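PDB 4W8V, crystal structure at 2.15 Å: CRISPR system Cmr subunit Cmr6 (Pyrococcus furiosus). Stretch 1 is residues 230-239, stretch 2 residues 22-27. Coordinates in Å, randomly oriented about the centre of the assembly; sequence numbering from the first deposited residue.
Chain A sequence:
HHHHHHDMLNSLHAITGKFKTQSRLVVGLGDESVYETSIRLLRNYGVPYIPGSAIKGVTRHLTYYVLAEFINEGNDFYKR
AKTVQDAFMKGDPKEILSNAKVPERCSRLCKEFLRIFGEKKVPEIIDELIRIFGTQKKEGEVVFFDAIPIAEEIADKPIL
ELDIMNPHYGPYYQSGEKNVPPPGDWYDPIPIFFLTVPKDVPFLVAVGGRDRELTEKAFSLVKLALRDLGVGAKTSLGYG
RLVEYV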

# COMPACT_ATOMS: atom_id res chain seq x y z
N GLY A 230 5.03 -4.57 -0.85
CA GLY A 230 5.12 -4.87 0.56
C GLY A 230 4.60 -3.77 1.46
O GLY A 230 4.53 -2.59 1.07
N VAL A 231 4.21 -4.15 2.68
CA VAL A 231 3.81 -3.20 3.71
C VAL A 231 4.70 -3.38 4.93
O VAL A 231 5.48 -4.34 5.02
CB VAL A 231 2.34 -3.39 4.13
CG1 VAL A 231 1.39 -2.73 3.15
CG2 VAL A 231 2.04 -4.88 4.30
N GLY A 232 4.56 -2.46 5.88
CA GLY A 232 5.41 -2.47 7.05
C GLY A 232 6.73 -1.82 6.71
O GLY A 232 6.86 -1.16 5.67
N ALA A 233 7.73 -2.06 7.55
CA ALA A 233 9.04 -1.44 7.40
C ALA A 233 10.03 -2.39 6.73
O ALA A 233 9.77 -3.60 6.60
CB ALA A 233 9.56 -1.02 8.75
N LYS A 234 11.15 -1.82 6.29
CA LYS A 234 12.23 -2.56 5.63
C LYS A 234 11.75 -3.35 4.41
O LYS A 234 12.27 -4.42 4.10
CB LYS A 234 12.89 -3.51 6.64
CG LYS A 234 13.60 -2.78 7.76
CD LYS A 234 14.57 -3.69 8.49
CE LYS A 234 13.84 -4.62 9.45
NZ LYS A 234 14.77 -5.52 10.20
N THR A 235 10.76 -2.82 3.71
CA THR A 235 10.22 -3.52 2.55
C THR A 235 11.23 -3.62 1.41
O THR A 235 11.19 -4.57 0.62
CB THR A 235 8.95 -2.83 2.02
OG1 THR A 235 9.24 -1.47 1.72
CG2 THR A 235 7.82 -2.89 3.05
N SER A 236 12.17 -2.67 1.35
CA SER A 236 13.18 -2.70 0.29
C SER A 236 14.11 -3.90 0.43
O SER A 236 14.67 -4.37 -0.56
CB SER A 236 14.00 -1.39 0.27
OG SER A 236 14.93 -1.33 1.33
N LEU A 237 14.27 -4.41 1.64
CA LEU A 237 15.02 -5.65 1.86
C LEU A 237 14.17 -6.91 1.64
O LEU A 237 14.66 -8.03 1.76
CB LEU A 237 15.61 -5.67 3.28
CG LEU A 237 16.44 -4.48 3.78
CD1 LEU A 237 16.78 -4.69 5.24
CD2 LEU A 237 17.73 -4.27 2.96
N GLY A 238 12.89 -6.74 1.31
CA GLY A 238 12.05 -7.87 0.92
C GLY A 238 11.03 -8.24 1.98
O GLY A 238 10.23 -9.15 1.80
N TYR A 239 11.05 -7.51 3.09
CA TYR A 239 10.12 -7.74 4.18
C TYR A 239 8.72 -7.31 3.79
O TYR A 239 8.55 -6.49 2.89
CB TYR A 239 10.58 -7.00 5.43
CG TYR A 239 11.79 -7.63 6.08
CD1 TYR A 239 11.68 -8.81 6.81
CD2 TYR A 239 13.06 -7.04 5.97
CE1 TYR A 239 12.78 -9.39 7.41
CE2 TYR A 239 14.17 -7.62 6.57
CZ TYR A 239 14.02 -8.79 7.29
OH TYR A 239 15.11 -9.38 7.87
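Stretch 2 (22-27) QSRLVV

Stretch 2 begins as loop and becomes a strand that starts at Leu25 and continues beyond Val27. Stretch 1 has no regular helix or strand. Taken overall, the contacts run in opposite order along the two stretches: Gly232 CA lies 5.1 Å from Val27 CA, and Tyr239 CA lies 5.4 Å from Arg24 CA. Touching residues are at least 206 positions apart in sequence. The contact buries 413 Å², both sides summed.

Gly230 is the first residue after a helix to leave helical angles. Its phi is positive, and a side chain here would be jammed against the preceding carbonyl oxygen. It does not touch stretch 2.

Val231 is extended and buried. Its O approaches Leu25 CD1 at 3.3 Å, and its CG2 lies 4.0 Å from the same Leu25 CD1. The CA-to-CB bond of Leu25 points away from stretch 1, but the end of the side chain comes back to make this contact.

Gly232 also has positive phi. Its CA packs 3.2 Å from Val26 O. A CB here would point toward stretch 2 and would clash with that oxygen, so the lack of a side chain permits the close approach.

Ala233 makes the one backbone-to-backbone hydrogen bond between the stretches. Its N donates to Val26 O at 2.8 Å, with a nearly straight angle of 164°. Its CB rests 4.1 Å from Val26 CG1. A water adds a second link. It accepts from Val26 N at 3.2 Å and donates to Val231 O at 2.7 Å and to Ala233 O at 2.8 Å. Both polar backbone groups of Val26 are thus satisfied on this side.

Lys234 CE lies 4.0 Å from Val26 CG2. The backbone then turns. Leu237 N bonds to Lys234 O at 3.2 Å, and Gly238 N to Thr235 O at 2.8 Å. Thr235, Ser236 and Leu237 make no contact with stretch 2.

Gly238 returns to it. Its O accepts a hydrogen bond from Ser23 OG at 2.7 Å. Ser23 has chi1 in the p well, and its CA-to-CB bond points toward stretch 1. The phi of Gly238 is 108°, which by itself calls for glycine.

Tyr239 has the largest covered area in stretch 1. Arg24 O lies at the ring edge, 3.3 Å from Tyr239 CD1. Arg24 CB is 3.8 Å from that same CD1, while the end of the arginine leads away. Val26 CG2 approaches Tyr239 CD1 obliquely at 4.0 Å.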

# COMPACT_ATOMS: atom_id res chain seq x y z
N GLN A 22 4.25 -13.74 3.17
CA GLN A 22 5.17 -14.56 2.39
C GLN A 22 6.59 -14.46 2.95
O GLN A 22 7.31 -15.46 3.00
CB GLN A 22 5.16 -14.16 0.91
CG GLN A 22 6.01 -15.10 0.04
CD GLN A 22 6.34 -14.53 -1.34
OE1 GLN A 22 6.75 -13.38 -1.47
NE2 GLN A 22 6.15 -15.35 -2.37
N SER A 23 6.97 -13.26 3.36
CA SER A 23 8.21 -13.01 4.08
C SER A 23 7.85 -12.40 5.43
O SER A 23 6.69 -12.10 5.69
CB SER A 23 9.15 -12.08 3.27
OG SER A 23 8.54 -10.84 2.98
N ARG A 24 8.84 -12.20 6.31
CA ARG A 24 8.54 -11.63 7.61
C ARG A 24 8.02 -10.21 7.50
O ARG A 24 8.42 -9.43 6.62
CB ARG A 24 9.76 -11.67 8.51
CG ARG A 24 10.14 -13.03 8.96
CD ARG A 24 11.52 -13.03 9.55
NE ARG A 24 12.04 -14.39 9.55
CZ ARG A 24 12.06 -15.17 10.62
NH1 ARG A 24 11.63 -14.70 11.79
NH2 ARG A 24 12.54 -16.40 10.53
N LEU A 25 7.12 -9.88 8.42
CA LEU A 25 6.49 -8.58 8.40
C LEU A 25 6.93 -7.77 9.62
O LEU A 25 6.87 -8.24 10.76
CB LEU A 25 4.98 -8.74 8.36
CG LEU A 25 4.08 -7.52 8.39
CD1 LEU A 25 4.25 -6.62 7.14
CD2 LEU A 25 2.65 -8.04 8.54
N VAL A 26 7.41 -6.56 9.35
CA VAL A 26 7.96 -5.67 10.36
C VAL A 26 7.03 -4.48 10.55
O VAL A 26 6.84 -3.67 9.66
CB VAL A 26 9.37 -5.20 9.97
CG1 VAL A 26 10.01 -4.39 11.09
CG2 VAL A 26 10.24 -6.41 9.60
N VAL A 27 6.43 -4.40 11.73
CA VAL A 27 5.35 -3.46 12.02
C VAL A 27 5.72 -2.57 13.20
O VAL A 27 6.15 -3.07 14.23
CB VAL A 27 4.03 -4.21 12.36
CG1 VAL A 27 2.90 -3.23 12.54
CG2 VAL A 27 3.71 -5.22 11.27
O HOH W 1 7.55 -5.26 6.46